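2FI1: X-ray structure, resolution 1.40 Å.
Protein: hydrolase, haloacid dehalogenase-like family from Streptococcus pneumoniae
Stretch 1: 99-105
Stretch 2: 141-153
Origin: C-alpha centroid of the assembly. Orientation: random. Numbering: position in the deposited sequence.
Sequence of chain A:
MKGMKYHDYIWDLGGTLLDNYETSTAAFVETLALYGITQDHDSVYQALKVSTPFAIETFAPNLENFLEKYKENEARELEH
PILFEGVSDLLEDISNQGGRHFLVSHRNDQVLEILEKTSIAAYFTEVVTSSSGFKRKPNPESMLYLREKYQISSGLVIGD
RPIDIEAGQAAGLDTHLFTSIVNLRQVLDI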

# COMPACT_ATOMS: atom_id res chain seq x y z
N GLY A 99 -10.27 -0.29 -18.25
CA GLY A 99 -9.84 0.60 -17.19
C GLY A 99 -8.34 0.82 -17.21
O GLY A 99 -7.60 0.01 -17.77
N ARG A 100 -7.92 1.93 -16.63
CA ARG A 100 -6.51 2.25 -16.45
C ARG A 100 -6.20 2.34 -14.97
O ARG A 100 -7.05 2.78 -14.18
CB ARG A 100 -6.12 3.58 -17.11
CG ARG A 100 -6.32 3.62 -18.61
CD ARG A 100 -5.85 4.92 -19.21
NE ARG A 100 -6.63 6.05 -18.73
CZ ARG A 100 -6.46 7.31 -19.14
NH1 ARG A 100 -5.54 7.60 -20.04
NH2 ARG A 100 -7.22 8.27 -18.65
N HIS A 101 -4.98 1.96 -14.63
CA HIS A 101 -4.48 1.98 -13.27
C HIS A 101 -3.31 2.93 -13.18
O HIS A 101 -2.44 2.94 -14.04
CB HIS A 101 -3.98 0.59 -12.85
CG HIS A 101 -5.00 -0.48 -12.95
ND1 HIS A 101 -6.06 -0.59 -12.08
CD2 HIS A 101 -5.12 -1.51 -13.82
CE1 HIS A 101 -6.79 -1.64 -12.41
NE2 HIS A 101 -6.24 -2.22 -13.46
N PHE A 102 -3.28 3.69 -12.10
CA PHE A 102 -2.18 4.58 -11.76
C PHE A 102 -1.80 4.31 -10.32
O PHE A 102 -2.60 3.78 -9.55
CB PHE A 102 -2.59 6.05 -11.92
CG PHE A 102 -3.09 6.36 -13.30
CD1 PHE A 102 -2.22 6.77 -14.28
CD2 PHE A 102 -4.42 6.20 -13.61
CE1 PHE A 102 -2.69 7.04 -15.56
CE2 PHE A 102 -4.88 6.46 -14.88
CZ PHE A 102 -4.02 6.88 -15.85
N LEU A 103 -0.58 4.66 -9.95
CA LEU A 103 -0.13 4.49 -8.57
C LEU A 103 0.54 5.76 -8.10
O LEU A 103 1.35 6.32 -8.84
CB LEU A 103 0.85 3.32 -8.46
CG LEU A 103 1.30 2.82 -7.08
CD1 LEU A 103 0.19 2.18 -6.34
CD2 LEU A 103 2.42 1.82 -7.27
N VAL A 104 0.18 6.22 -6.90
CA VAL A 104 0.86 7.36 -6.28
C VAL A 104 1.46 6.90 -4.97
O VAL A 104 0.76 6.37 -4.10
CB VAL A 104 -0.09 8.54 -6.04
CG1 VAL A 104 0.62 9.65 -5.26
CG2 VAL A 104 -0.58 9.09 -7.36
N SER A 105 2.77 7.11 -4.84
CA SER A 105 3.50 6.76 -3.63
C SER A 105 4.42 7.91 -3.24
O SER A 105 4.93 8.63 -4.09
CB SER A 105 4.35 5.52 -3.86
OG SER A 105 5.10 5.16 -2.69
N GLU A 141 -1.67 17.76 -5.36
CA GLU A 141 -0.80 18.04 -6.50
C GLU A 141 -0.57 16.84 -7.44
O GLU A 141 -0.74 16.96 -8.65
CB GLU A 141 0.55 18.59 -6.03
CG GLU A 141 1.46 19.02 -7.17
CD GLU A 141 2.75 19.64 -6.69
OE1 GLU A 141 3.43 19.05 -5.84
OE2 GLU A 141 3.09 20.73 -7.20
N SER A 142 -0.18 15.70 -6.89
CA SER A 142 0.12 14.54 -7.73
C SER A 142 -1.12 13.98 -8.42
O SER A 142 -1.04 13.58 -9.58
CB SER A 142 0.85 13.44 -6.94
OG SER A 142 0.14 13.04 -5.80
N MET A 143 -2.25 13.98 -7.73
CA MET A 143 -3.47 13.47 -8.36
C MET A 143 -4.02 14.47 -9.40
O MET A 143 -4.52 14.04 -10.43
CB MET A 143 -4.50 12.98 -7.33
CG MET A 143 -4.30 11.46 -6.79
SD MET A 143 -5.32 11.30 -5.38
CE MET A 143 -4.24 10.25 -4.40
N LEU A 144 -3.84 15.77 -9.19
CA LEU A 144 -4.20 16.76 -10.21
C LEU A 144 -3.29 16.64 -11.44
O LEU A 144 -3.73 16.83 -12.57
CB LEU A 144 -4.13 18.18 -9.65
CG LEU A 144 -5.25 18.52 -8.67
CD1 LEU A 144 -4.96 19.81 -7.91
CD2 LEU A 144 -6.61 18.61 -9.37
N TYR A 145 -2.02 16.33 -11.22
CA TYR A 145 -1.09 16.07 -12.31
C TYR A 145 -1.60 14.90 -13.17
O TYR A 145 -1.61 14.98 -14.40
CB TYR A 145 0.32 15.77 -11.78
CG TYR A 145 1.20 14.93 -12.67
CD1 TYR A 145 1.87 15.48 -13.75
CD2 TYR A 145 1.41 13.57 -12.40
CE1 TYR A 145 2.70 14.71 -14.56
CE2 TYR A 145 2.23 12.79 -13.19
CZ TYR A 145 2.88 13.36 -14.28
OH TYR A 145 3.71 12.62 -15.08
N LEU A 146 -2.00 13.81 -12.53
CA LEU A 146 -2.52 12.66 -13.26
C LEU A 146 -3.82 12.99 -13.98
O LEU A 146 -4.03 12.59 -15.12
CB LEU A 146 -2.72 11.46 -12.34
CG LEU A 146 -1.45 10.78 -11.82
CD1 LEU A 146 -1.83 9.70 -10.81
CD2 LEU A 146 -0.61 10.21 -12.96
N ARG A 147 -4.70 13.70 -13.29
CA ARG A 147 -5.99 14.09 -13.87
C ARG A 147 -5.80 14.92 -15.14
O ARG A 147 -6.50 14.70 -16.13
CB ARG A 147 -6.82 14.86 -12.85
CG ARG A 147 -8.16 15.33 -13.37
CD ARG A 147 -8.66 16.49 -12.55
NE ARG A 147 -9.73 16.07 -11.66
CZ ARG A 147 -11.02 16.13 -11.95
NH1 ARG A 147 -11.46 16.60 -13.12
NH2 ARG A 147 -11.90 15.71 -11.06
N GLU A 148 -4.86 15.86 -15.10
CA GLU A 148 -4.57 16.70 -16.27
C GLU A 148 -3.87 15.92 -17.37
O GLU A 148 -4.27 15.94 -18.54
CB GLU A 148 -3.72 17.91 -15.84
CG GLU A 148 -3.34 18.87 -16.98
CD GLU A 148 -2.49 20.05 -16.51
OE1 GLU A 148 -2.72 20.58 -15.41
OE2 GLU A 148 -1.58 20.45 -17.28
N LYS A 149 -2.82 15.19 -17.01
CA LYS A 149 -2.01 14.50 -18.01
C LYS A 149 -2.79 13.42 -18.73
O LYS A 149 -2.65 13.25 -19.95
CB LYS A 149 -0.76 13.90 -17.35
CG LYS A 149 0.14 13.13 -18.31
CD LYS A 149 1.47 12.76 -17.66
CE LYS A 149 2.34 11.98 -18.63
NZ LYS A 149 3.62 11.56 -17.98
N TYR A 150 -3.61 12.69 -17.97
CA TYR A 150 -4.36 11.55 -18.49
C TYR A 150 -5.84 11.89 -18.71
O TYR A 150 -6.64 11.02 -19.07
CB TYR A 150 -4.16 10.32 -17.59
CG TYR A 150 -2.73 9.84 -17.67
CD1 TYR A 150 -2.29 9.14 -18.77
CD2 TYR A 150 -1.80 10.15 -16.67
CE1 TYR A 150 -0.97 8.73 -18.88
CE2 TYR A 150 -0.48 9.75 -16.77
CZ TYR A 150 -0.07 9.04 -17.88
OH TYR A 150 1.23 8.62 -18.03
N GLN A 151 -6.18 13.16 -18.55
CA GLN A 151 -7.52 13.66 -18.88
C GLN A 151 -8.59 12.75 -18.27
O GLN A 151 -9.47 12.20 -18.93
CB GLN A 151 -7.64 13.83 -20.39
CG GLN A 151 -6.78 15.00 -20.86
CD GLN A 151 -6.71 15.12 -22.35
OE1 GLN A 151 -6.07 14.31 -23.02
NE2 GLN A 151 -7.34 16.16 -22.89
N ILE A 152 -8.49 12.63 -16.95
CA ILE A 152 -9.33 11.73 -16.18
C ILE A 152 -10.68 12.39 -15.88
O ILE A 152 -10.74 13.38 -15.14
CB ILE A 152 -8.63 11.34 -14.83
CG1 ILE A 152 -7.30 10.63 -15.12
CG2 ILE A 152 -9.54 10.48 -13.98
CD1 ILE A 152 -6.51 10.25 -13.87
N SER A 153 -11.75 11.83 -16.44
CA SER A 153 -13.12 12.29 -16.19
C SER A 153 -13.94 11.37 -15.28
O SER A 153 -14.97 11.78 -14.75
CB SER A 153 -13.87 12.41 -17.52
OG SER A 153 -13.87 11.16 -18.18
O HOH W 1 -5.72 9.93 -21.83

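Strand 100-104 runs nearly antiparallel to helix 141-149, with an angle of 155° between their directions and a closest axial approach of 9.8 Å. Because side chains alternate along a strand, Arg100, Phe102 and Val104 direct their CA-to-CB bonds toward the second stretch, and together the two segments bury 393 Å² against each other.

Arg100 provides the polar anchor. Its side chain (m, t, m for chi1 to chi3) brings the guanidinium to Tyr150, where NH2 donates a hydrogen bond to the backbone O of Tyr150 (2.8 Å, 164°). The acceptor lies near the guanidinium plane, as suits an N-H donor. Water 1 adds a second link, accepting from Arg100 NH1 at 2.9 Å and donating to Tyr150 O at 3.1 Å, so this carbonyl receives two hydrogen bonds. The long side chain carries the guanidinium to the carbonyl, and Arg100 stays partly exposed.

His101 is out of reach of the helix, and the contact resumes with Phe102, which has the largest covered area of any residue here. Its CE1 sits over one face of the Tyr150 ring, 3.4 Å from CD2 of that tyrosine; the ring planes are inclined at 49°, with centroids 4.8 Å apart. Phe102 CB packs against Leu146 CD1 at 3.9 Å and Phe102 CD1 against Leu146 CD2 at 4.0 Å, while CE2 meets Ile152 CD1 at 4.2 Å. Ile152 points its CA-to-CB bond sideways, but the end of its side chain comes nearer. A broad, flat phenyl group can thus touch three residues at once.

Leu103 points away. Val104 closes the apolar contact: CG2 lies 3.7 Å from Leu146 CD1 and 4.4 Å from Met143 CG, and CG1 approaches Ser142 OG at 3.5 Å. The small side chains of Val104 and Ser142 meet where the backbones are closest of the three registered pairs, their CA atoms being 7.4 Å apart.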